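Local atomic coordinates of inositol 2-dehydrogenase/D-chiro-inositol 3-dehydrogenase (Lactobacillus casei, PDB entry 4MIY), a protein that oxidises myo-inositol and D-chiro-inositol to their keto forms, using NAD as the hydride acceptor. Residues 11-16 with 71-76; 95-100 with 170-175; 126-131 with 304-309; 153-158 with 175-180. All coordinates share one frame; numbering follows the deposited sequence.

Interactions 1 and 2 both touch NAD. Interaction 1 lies within the Rossmann fold and combines apolar packing with backbone bonds to phosphate. Interaction 2 reaches from that fold to helix 168-185 of the C-terminal domain through one lysine. Interaction 4 uses the same helix, shares Ile175 with interaction 2, and sets it on the large sheet by a buried histidine-glutamate bond. Interaction 3 is chiefly one salt bridge, to helix 304-323. Interactions 1 and 4 are buried, while 2 and 3 are partly buried. Interactions 3 and 4 are joined by two salt bridges, Arg127 to Glu177 and Arg128 to Asp179. Their centres lie about 13 Å apart.

Interaction 1: 11-16 with 71-76; sequences GAMGRA and FVVSFG. With NAD (nicotinamide-adenine-dinucleotide), chain E.
Val73 presses its CG1 methyl onto the backbone of Met13 and Gly14, where the first helix of the Rossmann fold begins. Gly11 and Gly14 fit the GxGxxG pattern of such NAD sites. The packing of Val73 on Gly14 is the tight part of the contact. CG1 of Val73 lies 3.3 Å from Gly14 N and 3.8 Å from Met13 CB. It stands anti to its own backbone N (chi1 -152°), and this turns the methyl to the helix start. Gly14 offers backbone alone, and its CA comes to 5.3 Å from the CA of Val73. At Gly11 a side chain would collide with the cofactor.

The helix start also grips the diphosphate. Met13 N gives a nearly straight bond to NAD O2N at 2.8 Å (173°), and Ala12 N binds NAD O2A. The N-terminal end of the helix would probably favour these negative charges. The Met13 side chain begins toward Val73, then bends away along the nicotinamide, with CE 3.7 Å from NAD C4N. With an alanine in place of Met13, the nicotinamide would probably lose this packing along its ring and be freer to shift.

The outer side is looser. Ala12 is exposed, and Arg15 points away to a salt bridge with Asp47. Phe75 is also exposed, yet it sets one ring face under the adenine, with NAD C8A over its centre. Between the two sides one water bridges the segments, as in many Rossmann folds: it accepts from Gly11 N at 2.8 Å and Gly14 N at 2.9 Å, and lies within bonding distance of Val73 O and NAD O2N.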
# COMPACT_ATOMS: atom_id res chain seq x y z
N GLY A 11 -5.79 31.47 24.62
CA GLY A 11 -4.86 30.45 25.04
C GLY A 11 -4.28 29.77 23.82
O GLY A 11 -4.06 30.39 22.83
N ALA A 12 -4.01 28.49 23.95
CA ALA A 12 -3.41 27.72 22.89
C ALA A 12 -4.19 27.75 21.56
O ALA A 12 -3.66 28.10 20.57
CB ALA A 12 -3.22 26.28 23.34
N MET A 13 -5.44 27.36 21.61
CA MET A 13 -6.24 27.24 20.42
C MET A 13 -6.69 28.62 19.99
O MET A 13 -6.79 28.91 18.84
CB MET A 13 -7.39 26.29 20.67
CG MET A 13 -8.22 25.93 19.46
SD MET A 13 -7.14 25.34 18.15
CE MET A 13 -8.28 24.36 17.22
N GLY A 14 -6.90 29.49 20.97
CA GLY A 14 -7.20 30.88 20.66
C GLY A 14 -6.11 31.55 19.87
O GLY A 14 -6.37 32.24 18.92
N ARG A 15 -4.88 31.34 20.27
CA ARG A 15 -3.79 31.93 19.56
C ARG A 15 -3.60 31.30 18.19
O ARG A 15 -3.17 31.94 17.27
CB ARG A 15 -2.50 31.77 20.34
CG ARG A 15 -2.36 32.68 21.55
CD ARG A 15 -1.19 32.21 22.46
NE ARG A 15 0.10 32.43 21.88
CZ ARG A 15 0.77 33.57 21.95
NH1 ARG A 15 0.28 34.60 22.59
NH2 ARG A 15 1.94 33.67 21.38
N ALA A 16 -3.89 30.02 18.10
CA ALA A 16 -3.78 29.34 16.83
C ALA A 16 -4.84 29.81 15.83
O ALA A 16 -4.56 29.91 14.69
CB ALA A 16 -3.86 27.85 17.03
N PHE A 71 -14.95 34.74 17.89
CA PHE A 71 -14.47 33.38 18.11
C PHE A 71 -14.43 33.11 19.60
O PHE A 71 -13.83 33.83 20.32
CB PHE A 71 -13.07 33.21 17.52
CG PHE A 71 -13.07 32.93 16.05
CD1 PHE A 71 -13.59 33.82 15.17
CD2 PHE A 71 -12.53 31.79 15.56
CE1 PHE A 71 -13.57 33.56 13.85
CE2 PHE A 71 -12.55 31.54 14.26
CZ PHE A 71 -13.05 32.43 13.40
N VAL A 72 -15.11 32.07 20.03
CA VAL A 72 -15.13 31.72 21.45
C VAL A 72 -14.22 30.54 21.67
O VAL A 72 -14.53 29.45 21.26
CB VAL A 72 -16.48 31.36 21.92
CG1 VAL A 72 -16.47 31.17 23.41
CG2 VAL A 72 -17.52 32.37 21.49
N VAL A 73 -13.11 30.79 22.31
CA VAL A 73 -12.06 29.82 22.47
C VAL A 73 -11.55 29.71 23.91
O VAL A 73 -10.41 29.50 24.14
CB VAL A 73 -10.88 30.10 21.52
CG1 VAL A 73 -10.16 28.82 21.16
CG2 VAL A 73 -11.35 30.78 20.24
N SER A 74 -12.46 29.89 24.84
CA SER A 74 -12.18 29.87 26.27
C SER A 74 -12.30 28.43 26.77
O SER A 74 -12.44 27.54 25.98
CB SER A 74 -13.15 30.79 26.96
OG SER A 74 -14.47 30.50 26.67
N PHE A 75 -12.24 28.21 28.07
CA PHE A 75 -12.48 26.88 28.60
C PHE A 75 -13.82 26.40 28.14
O PHE A 75 -14.72 27.18 27.98
CB PHE A 75 -12.48 26.84 30.14
CG PHE A 75 -11.21 27.31 30.82
CD1 PHE A 75 -9.98 27.17 30.25
CD2 PHE A 75 -11.28 27.89 32.09
CE1 PHE A 75 -8.88 27.58 30.89
CE2 PHE A 75 -10.18 28.30 32.72
CZ PHE A 75 -8.97 28.15 32.13
N GLY A 76 -13.97 25.11 27.93
CA GLY A 76 -15.24 24.60 27.50
C GLY A 76 -16.44 24.99 28.34
O GLY A 76 -17.48 25.32 27.82
PA NAD E . -6.28 26.92 27.07
O1A NAD E . -6.50 26.63 28.47
O2A NAD E . -5.01 27.05 26.53
O5B NAD E . -6.84 28.36 26.69
C5B NAD E . -8.06 28.84 27.07
C4B NAD E . -7.95 30.35 27.33
O4B NAD E . -9.22 30.77 27.75
C3B NAD E . -7.09 30.73 28.53
O3B NAD E . -6.23 31.74 28.17
C2B NAD E . -8.05 31.15 29.60
O2B NAD E . -7.52 32.12 30.47
C1B NAD E . -9.15 31.74 28.80
N9A NAD E . -10.44 31.77 29.46
C8A NAD E . -10.98 30.88 30.23
N7A NAD E . -12.22 31.20 30.58
C5A NAD E . -12.49 32.35 29.99
C6A NAD E . -13.59 33.29 29.93
N6A NAD E . -14.74 33.09 30.54
N1A NAD E . -13.44 34.34 29.16
C2A NAD E . -12.36 34.60 28.52
N3A NAD E . -11.30 33.81 28.56
C4A NAD E . -11.33 32.70 29.26
O3 NAD E . -7.22 25.88 26.33
PN NAD E . -7.30 25.59 24.72
O1N NAD E . -6.54 24.38 24.44
O2N NAD E . -6.78 26.70 24.01
O5D NAD E . -8.75 25.19 24.47
C5D NAD E . -9.71 26.20 24.32
C4D NAD E . -10.96 25.67 23.70
O4D NAD E . -10.60 25.19 22.41
C3D NAD E . -11.53 24.54 24.48
O3D NAD E . -12.91 24.60 24.38
C2D NAD E . -10.96 23.35 23.71
O2D NAD E . -11.82 22.29 23.90
C1D NAD E . -11.00 23.85 22.30
N1N NAD E . -10.10 23.11 21.41
C2N NAD E . -10.59 22.50 20.33
C3N NAD E . -9.81 21.75 19.48
C7N NAD E . -10.40 21.10 18.25
O7N NAD E . -11.40 21.50 17.75
N7N NAD E . -9.74 20.13 17.77
C4N NAD E . -8.45 21.67 19.75
C5N NAD E . -7.99 22.32 20.87
C6N NAD E . -8.84 23.02 21.69
O HOH W 1 -7.64 29.55 23.76

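Interaction 2: 95-100 with 170-175; sequences TEKPLA and ITDTLI. With NAD (nicotinamide-adenine-dinucleotide), chain E.
Lys97 reaches from the Rossmann fold to Asp172 on helix 168-185, where the two charges meet. Lys97 NZ and Asp172 OD1 form a salt bridge that is long, at 3.5 Å, and weak as a hydrogen bond. The two side chains cross at about a right angle. The lysine chain is bent at chi2 and chi3 (-53°), and these bends bring NZ round to the helix.

Hydrogen bonds tie the same residue to the cofactor. Lys97 O accepts from NAD O3D at 3.0 Å, and more weakly from O2D. Lys97 NZ makes a weak bond of 3.3 Å to NAD O2D. A water accepts from NZ and donates to Asp172 O at 2.7 Å. Lys97 N donates to Glu96 OE1, while Glu96 OE2 is hydrogen-bonded to His17. Glu96, Lys97 and Pro98, with a cis peptide before the proline, match the EKP motif of the Gfo/Idh/MocA family.

Apolar contact is slight. Lys97 CE lies 4.3 Å from Ile175 CG2.

The bonds from NZ to Asp172 and to the ribose are both long and weak, so the amine probably bridges cofactor and C-terminal domain loosely, consistent with a pocket formed between two domains.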
# COMPACT_ATOMS: atom_id res chain seq x y z
N THR A 95 -17.77 29.13 17.76
CA THR A 95 -17.35 28.59 19.02
C THR A 95 -16.60 27.29 18.81
O THR A 95 -17.02 26.46 18.06
CB THR A 95 -18.52 28.40 20.01
OG1 THR A 95 -18.02 27.97 21.26
CG2 THR A 95 -19.49 27.45 19.52
N GLU A 96 -15.46 27.18 19.46
CA GLU A 96 -14.86 25.88 19.55
C GLU A 96 -15.79 24.89 20.24
O GLU A 96 -16.68 25.27 20.95
CB GLU A 96 -13.50 25.95 20.23
CG GLU A 96 -12.33 26.17 19.28
CD GLU A 96 -12.23 25.08 18.22
OE1 GLU A 96 -12.76 24.00 18.42
OE2 GLU A 96 -11.63 25.33 17.20
N LYS A 97 -15.54 23.61 20.00
CA LYS A 97 -16.16 22.57 20.76
C LYS A 97 -15.76 22.70 22.21
O LYS A 97 -14.70 23.14 22.48
CB LYS A 97 -15.71 21.21 20.26
CG LYS A 97 -14.27 21.17 19.98
CD LYS A 97 -13.54 20.04 20.60
CE LYS A 97 -13.78 19.93 22.05
NZ LYS A 97 -12.57 19.35 22.67
N PRO A 98 -16.67 22.33 23.12
CA PRO A 98 -18.06 21.97 22.89
C PRO A 98 -18.95 23.21 22.78
O PRO A 98 -18.52 24.27 23.15
CB PRO A 98 -18.41 21.22 24.17
CG PRO A 98 -17.64 21.89 25.12
CD PRO A 98 -16.36 22.23 24.54
N LEU A 99 -20.16 23.04 22.32
CA LEU A 99 -21.12 24.13 22.38
C LEU A 99 -21.36 24.54 23.84
O LEU A 99 -21.56 25.68 24.16
CB LEU A 99 -22.40 23.71 21.69
CG LEU A 99 -23.51 24.76 21.69
CD1 LEU A 99 -23.11 25.91 20.83
CD2 LEU A 99 -24.74 24.13 21.26
N ALA A 100 -21.24 23.55 24.71
CA ALA A 100 -21.53 23.67 26.11
C ALA A 100 -21.11 22.36 26.74
O ALA A 100 -21.04 21.37 26.08
CB ALA A 100 -22.96 23.82 26.29
N ILE A 170 -14.07 10.97 26.35
CA ILE A 170 -15.27 11.33 25.62
C ILE A 170 -15.22 12.79 25.15
O ILE A 170 -15.28 13.06 24.00
CB ILE A 170 -16.56 11.10 26.46
CG1 ILE A 170 -16.63 9.70 27.06
CG2 ILE A 170 -17.81 11.38 25.65
CD1 ILE A 170 -16.42 8.60 26.12
N THR A 171 -15.07 13.71 26.07
CA THR A 171 -15.31 15.08 25.75
C THR A 171 -14.23 15.73 24.87
O THR A 171 -14.51 16.68 24.20
CB THR A 171 -15.54 15.93 27.03
OG1 THR A 171 -14.39 15.86 27.85
CG2 THR A 171 -16.69 15.45 27.77
N ASP A 172 -13.02 15.22 24.90
CA ASP A 172 -11.93 15.79 24.14
C ASP A 172 -11.54 14.95 22.92
O ASP A 172 -11.07 15.46 21.95
CB ASP A 172 -10.71 16.04 25.02
CG ASP A 172 -10.88 17.25 25.93
OD1 ASP A 172 -11.88 17.96 25.80
OD2 ASP A 172 -10.01 17.49 26.75
N THR A 173 -11.77 13.66 23.02
CA THR A 173 -11.28 12.71 22.06
C THR A 173 -12.41 12.09 21.22
O THR A 173 -12.54 12.41 20.08
CB THR A 173 -10.40 11.69 22.77
OG1 THR A 173 -9.33 12.37 23.42
CG2 THR A 173 -9.81 10.69 21.80
N LEU A 174 -13.26 11.28 21.81
CA LEU A 174 -14.35 10.67 21.07
C LEU A 174 -15.35 11.67 20.48
O LEU A 174 -16.07 11.37 19.59
CB LEU A 174 -15.07 9.62 21.93
CG LEU A 174 -16.15 8.76 21.28
CD1 LEU A 174 -15.61 7.83 20.20
CD2 LEU A 174 -16.87 7.95 22.34
N ILE A 175 -15.37 12.85 21.04
CA ILE A 175 -16.30 13.87 20.62
C ILE A 175 -16.23 14.12 19.12
O ILE A 175 -17.20 14.42 18.51
CB ILE A 175 -16.10 15.18 21.43
CG1 ILE A 175 -17.31 16.12 21.28
CG2 ILE A 175 -14.81 15.84 21.09
CD1 ILE A 175 -18.48 15.63 21.89
PA NAD E . -6.28 26.92 27.07
O1A NAD E . -6.50 26.63 28.47
O2A NAD E . -5.01 27.05 26.53
O5B NAD E . -6.84 28.36 26.69
C5B NAD E . -8.06 28.84 27.07
C4B NAD E . -7.95 30.35 27.33
O4B NAD E . -9.22 30.77 27.75
C3B NAD E . -7.09 30.73 28.53
O3B NAD E . -6.23 31.74 28.17
C2B NAD E . -8.05 31.15 29.60
O2B NAD E . -7.52 32.12 30.47
C1B NAD E . -9.15 31.74 28.80
N9A NAD E . -10.44 31.77 29.46
C8A NAD E . -10.98 30.88 30.23
N7A NAD E . -12.22 31.20 30.58
C5A NAD E . -12.49 32.35 29.99
C6A NAD E . -13.59 33.29 29.93
N6A NAD E . -14.74 33.09 30.54
N1A NAD E . -13.44 34.34 29.16
C2A NAD E . -12.36 34.60 28.52
N3A NAD E . -11.30 33.81 28.56
C4A NAD E . -11.33 32.70 29.26
O3 NAD E . -7.22 25.88 26.33
PN NAD E . -7.30 25.59 24.72
O1N NAD E . -6.54 24.38 24.44
O2N NAD E . -6.78 26.70 24.01
O5D NAD E . -8.75 25.19 24.47
C5D NAD E . -9.71 26.20 24.32
C4D NAD E . -10.96 25.67 23.70
O4D NAD E . -10.60 25.19 22.41
C3D NAD E . -11.53 24.54 24.48
O3D NAD E . -12.91 24.60 24.38
C2D NAD E . -10.96 23.35 23.71
O2D NAD E . -11.82 22.29 23.90
C1D NAD E . -11.00 23.85 22.30
N1N NAD E . -10.10 23.11 21.41
C2N NAD E . -10.59 22.50 20.33
C3N NAD E . -9.81 21.75 19.48
C7N NAD E . -10.40 21.10 18.25
O7N NAD E . -11.40 21.50 17.75
N7N NAD E . -9.74 20.13 17.77
C4N NAD E . -8.45 21.67 19.75
C5N NAD E . -7.99 22.32 20.87
C6N NAD E . -8.84 23.02 21.69
O HOH W 2 -10.73 18.13 21.46

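Interaction 3: 126-131 with 304-309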
# COMPACT_ATOMS: atom_id res chain seq x y z
N MET A 126 -13.93 20.20 13.27
CA MET A 126 -13.16 20.28 12.05
C MET A 126 -13.05 19.04 11.20
O MET A 126 -12.65 19.13 10.10
CB MET A 126 -11.75 20.81 12.35
CG MET A 126 -10.75 19.76 12.83
SD MET A 126 -11.17 19.14 14.46
CE MET A 126 -9.86 17.94 14.74
N ARG A 127 -13.37 17.88 11.75
CA ARG A 127 -13.21 16.65 11.00
C ARG A 127 -13.94 16.66 9.70
O ARG A 127 -13.53 16.07 8.77
CB ARG A 127 -13.69 15.46 11.80
CG ARG A 127 -12.89 15.16 13.03
CD ARG A 127 -11.68 14.32 12.71
NE ARG A 127 -11.07 13.69 13.87
CZ ARG A 127 -11.37 12.49 14.33
NH1 ARG A 127 -12.26 11.74 13.74
NH2 ARG A 127 -10.76 12.03 15.38
N ARG A 128 -15.05 17.38 9.67
CA ARG A 128 -15.90 17.39 8.51
C ARG A 128 -15.19 18.08 7.35
O ARG A 128 -15.57 17.91 6.23
CB ARG A 128 -17.22 18.11 8.81
CG ARG A 128 -18.08 17.47 9.82
CD ARG A 128 -19.46 18.08 9.82
NE ARG A 128 -20.27 17.71 10.98
CZ ARG A 128 -21.57 17.88 11.05
NH1 ARG A 128 -22.22 18.40 10.04
NH2 ARG A 128 -22.21 17.52 12.13
N TYR A 129 -14.14 18.81 7.67
CA TYR A 129 -13.42 19.58 6.68
C TYR A 129 -12.13 18.92 6.20
O TYR A 129 -11.48 19.39 5.32
CB TYR A 129 -13.13 20.97 7.22
CG TYR A 129 -14.36 21.83 7.42
CD1 TYR A 129 -14.86 22.59 6.42
CD2 TYR A 129 -15.01 21.86 8.62
CE1 TYR A 129 -15.96 23.34 6.59
CE2 TYR A 129 -16.10 22.62 8.81
CZ TYR A 129 -16.58 23.37 7.80
OH TYR A 129 -17.68 24.16 7.95
N ASP A 130 -11.78 17.84 6.84
CA ASP A 130 -10.60 17.11 6.44
C ASP A 130 -10.81 16.50 5.08
O ASP A 130 -11.80 15.89 4.83
CB ASP A 130 -10.28 16.04 7.46
CG ASP A 130 -9.09 15.21 7.06
OD1 ASP A 130 -7.99 15.72 7.21
OD2 ASP A 130 -9.29 14.08 6.63
N GLN A 131 -9.85 16.70 4.20
CA GLN A 131 -10.00 16.28 2.82
C GLN A 131 -10.28 14.80 2.65
O GLN A 131 -11.10 14.45 1.86
CB GLN A 131 -8.80 16.74 1.99
CG GLN A 131 -8.84 18.23 1.79
CD GLN A 131 -7.74 18.80 0.93
OE1 GLN A 131 -7.16 18.14 0.11
NE2 GLN A 131 -7.50 20.08 1.10
N ALA A 304 -25.37 24.79 15.92
CA ALA A 304 -25.66 24.61 17.31
C ALA A 304 -26.45 23.35 17.49
O ALA A 304 -26.33 22.71 18.50
CB ALA A 304 -26.41 25.80 17.86
N TRP A 305 -27.24 22.98 16.51
CA TRP A 305 -27.92 21.72 16.60
C TRP A 305 -26.90 20.56 16.66
O TRP A 305 -27.05 19.66 17.43
CB TRP A 305 -28.90 21.51 15.46
CG TRP A 305 -29.77 20.34 15.65
CD1 TRP A 305 -29.68 19.16 15.03
CD2 TRP A 305 -30.86 20.24 16.55
NE1 TRP A 305 -30.66 18.33 15.47
CE2 TRP A 305 -31.38 18.98 16.42
CE3 TRP A 305 -31.43 21.12 17.45
CZ2 TRP A 305 -32.48 18.56 17.15
CZ3 TRP A 305 -32.52 20.70 18.17
CH2 TRP A 305 -33.01 19.44 18.03
N ASP A 306 -25.91 20.59 15.78
CA ASP A 306 -24.81 19.64 15.83
C ASP A 306 -24.14 19.64 17.18
O ASP A 306 -23.82 18.62 17.70
CB ASP A 306 -23.81 19.94 14.71
CG ASP A 306 -24.38 19.68 13.34
OD1 ASP A 306 -24.88 18.59 13.10
OD2 ASP A 306 -24.32 20.58 12.53
N GLY A 307 -23.94 20.79 17.75
CA GLY A 307 -23.40 20.88 19.07
C GLY A 307 -24.27 20.23 20.13
O GLY A 307 -23.78 19.62 21.04
N TYR A 308 -25.56 20.36 19.97
CA TYR A 308 -26.49 19.75 20.86
C TYR A 308 -26.50 18.23 20.74
O TYR A 308 -26.50 17.54 21.71
CB TYR A 308 -27.86 20.38 20.61
CG TYR A 308 -29.02 19.96 21.49
CD1 TYR A 308 -28.93 19.96 22.85
CD2 TYR A 308 -30.19 19.58 20.92
CE1 TYR A 308 -30.02 19.60 23.61
CE2 TYR A 308 -31.25 19.24 21.65
CZ TYR A 308 -31.17 19.23 22.99
OH TYR A 308 -32.28 18.84 23.71
N ILE A 309 -26.49 17.73 19.52
CA ILE A 309 -26.37 16.31 19.32
C ILE A 309 -25.11 15.78 19.99
O ILE A 309 -25.14 14.76 20.61
CB ILE A 309 -26.31 15.97 17.85
CG1 ILE A 309 -27.64 16.28 17.18
CG2 ILE A 309 -25.98 14.51 17.65
CD1 ILE A 309 -27.54 16.35 15.70
O HOH W 3 -24.78 20.70 9.94
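Arg128 and Asp306 form a salt bridge between the two parts of this Gfo/Idh/MocA fold. Arg128 lies on a short 3-10 turn after strand 121-123 of the Rossmann sheet. Asp306 lies near the start of helix 304-323 in the C-terminal alpha/beta domain. The backbones stay well apart, with the two CA atoms 11.7 Å from each other. The arginine spans most of that distance because its chain is stretched from CG to NE (chi2 -168°).

Among the charged contacts, Arg128 NH2 meets Asp306 OD1 at 3.0 Å, and the bond is weak, bent to 149°. OD1 sits at the guanidinium edge, near its plane. The carboxylate itself is turned 72° from that plane, so the two groups do not pair side by side. NH2 has a stronger partner in Asp179 OD1, on helix 168-185. With a leucine in place of Arg128, Asp306 and Asp179 would probably be left as neighbouring acids without their shared positive mate.

Packing comes from outside the pair. The Arg128 side chain touches Trp183, and Asp306 touches His182, both on helix 168-185.

Other hydrogen bonds settle the second carboxylate oxygen. Asp306 OD2 accepts from Ser303 N just before the helix. It also accepts from a water at 2.6 Å, and that water is weakly bound by Arg128 NH1 at 3.4 Å.

Interaction 4: 153-158 with 175-180; sequences ASHINP and IHEIDE
His155 and Glu177 make a buried histidine-carboxylate hydrogen bond between a strand and the helix lying over it. His155 ND1 donates to Glu177 OE1 at 2.9 Å, with an angle of 150°. OE1 is met on its syn side and lies somewhat out of the imidazole plane. Glu177 OE2 is also near ND1, but the angle is too poor for a bond. With chi1 at -165° the imidazole of His155 is carried over beside the carbonyl carbon and out toward the helix. The glutamate chain bends at chi2 to meet it.

Glu177 OE2 has partners of its own. Its main one is Arg127, through a salt bridge. A water lies 2.6 Å from OE2 and 3.1 Å from Ser154 O. The buried carboxylate is thus held at both oxygens. His155 CE1 also comes to 4.3 Å from His176 CD2, and His176 touches NAD.

Strand 153-156 and helix 175-180 run nearly antiparallel, at 150°, with axes 9.9 Å apart. The strand belongs to the large mixed sheet, between strands 237-244 and 223-229. Ala153 O also bonds Arg152 of a neighbouring subunit. Ile175 and Ile178 of the helix pack on helix 304-323.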
# COMPACT_ATOMS: atom_id res chain seq x y z
N ALA A 153 -13.84 2.45 13.36
CA ALA A 153 -12.99 3.59 13.44
C ALA A 153 -12.01 3.48 14.60
O ALA A 153 -12.25 2.77 15.52
CB ALA A 153 -13.80 4.83 13.55
N SER A 154 -10.93 4.22 14.48
CA SER A 154 -9.92 4.32 15.53
C SER A 154 -9.51 5.75 15.73
O SER A 154 -9.37 6.49 14.80
CB SER A 154 -8.67 3.49 15.22
OG SER A 154 -9.00 2.15 15.07
N HIS A 155 -9.36 6.12 16.99
CA HIS A 155 -8.82 7.38 17.38
C HIS A 155 -7.64 7.09 18.30
O HIS A 155 -7.79 6.76 19.42
CB HIS A 155 -9.89 8.26 18.04
CG HIS A 155 -9.52 9.70 18.15
ND1 HIS A 155 -10.45 10.68 18.38
CD2 HIS A 155 -8.32 10.32 18.11
CE1 HIS A 155 -9.84 11.85 18.44
NE2 HIS A 155 -8.55 11.66 18.28
N ILE A 156 -6.46 7.20 17.70
CA ILE A 156 -5.21 6.78 18.29
C ILE A 156 -4.34 8.01 18.59
O ILE A 156 -4.11 8.84 17.75
CB ILE A 156 -4.44 5.87 17.34
CG1 ILE A 156 -5.30 4.68 16.88
CG2 ILE A 156 -3.19 5.35 17.96
CD1 ILE A 156 -5.78 3.83 17.95
N ASN A 157 -3.89 8.10 19.82
CA ASN A 157 -3.06 9.19 20.28
C ASN A 157 -1.91 8.60 21.07
O ASN A 157 -2.07 7.61 21.71
CB ASN A 157 -3.93 10.13 21.11
CG ASN A 157 -3.17 11.27 21.71
OD1 ASN A 157 -2.96 12.28 21.08
ND2 ASN A 157 -2.76 11.10 22.93
N PRO A 158 -0.74 9.20 20.98
CA PRO A 158 0.44 8.54 21.58
C PRO A 158 0.53 8.56 23.12
O PRO A 158 0.88 7.59 23.72
CB PRO A 158 1.59 9.31 20.96
CG PRO A 158 1.00 10.60 20.47
CD PRO A 158 -0.38 10.35 20.13
N ILE A 175 -15.37 12.85 21.04
CA ILE A 175 -16.30 13.87 20.62
C ILE A 175 -16.23 14.12 19.12
O ILE A 175 -17.20 14.42 18.51
CB ILE A 175 -16.10 15.18 21.43
CG1 ILE A 175 -17.31 16.12 21.28
CG2 ILE A 175 -14.81 15.84 21.09
CD1 ILE A 175 -18.48 15.63 21.89
N HIS A 176 -15.05 13.95 18.55
CA HIS A 176 -14.83 14.12 17.14
C HIS A 176 -15.55 13.06 16.31
O HIS A 176 -16.17 13.37 15.35
CB HIS A 176 -13.33 14.17 16.84
CG HIS A 176 -12.68 15.40 17.37
ND1 HIS A 176 -12.90 16.63 16.82
CD2 HIS A 176 -11.86 15.59 18.42
CE1 HIS A 176 -12.22 17.53 17.50
NE2 HIS A 176 -11.56 16.92 18.46
N GLU A 177 -15.48 11.83 16.76
CA GLU A 177 -16.22 10.78 16.14
C GLU A 177 -17.72 10.94 16.38
O GLU A 177 -18.51 10.64 15.55
CB GLU A 177 -15.75 9.41 16.64
CG GLU A 177 -14.42 8.91 16.07
CD GLU A 177 -13.19 9.62 16.58
OE1 GLU A 177 -13.19 10.13 17.68
OE2 GLU A 177 -12.23 9.68 15.82
N ILE A 178 -18.07 11.43 17.56
CA ILE A 178 -19.46 11.67 17.87
C ILE A 178 -20.11 12.65 16.92
O ILE A 178 -21.16 12.40 16.43
CB ILE A 178 -19.64 12.12 19.31
CG1 ILE A 178 -19.53 10.92 20.25
CG2 ILE A 178 -20.97 12.77 19.48
CD1 ILE A 178 -19.29 11.31 21.67
N ASP A 179 -19.42 13.73 16.59
CA ASP A 179 -19.94 14.62 15.59
C ASP A 179 -19.89 14.04 14.18
O ASP A 179 -20.78 14.24 13.39
CB ASP A 179 -19.25 15.94 15.60
CG ASP A 179 -19.68 16.81 14.44
OD1 ASP A 179 -20.76 17.40 14.50
OD2 ASP A 179 -18.97 16.85 13.46
N GLU A 180 -18.84 13.31 13.89
CA GLU A 180 -18.55 12.84 12.54
C GLU A 180 -19.49 11.79 12.01
O GLU A 180 -19.89 11.84 10.90
CB GLU A 180 -17.13 12.27 12.53
CG GLU A 180 -16.58 11.88 11.22
CD GLU A 180 -15.19 11.30 11.36
OE1 GLU A 180 -14.29 12.01 11.74
OE2 GLU A 180 -15.04 10.12 11.06
O HOH W 4 -11.99 7.85 13.96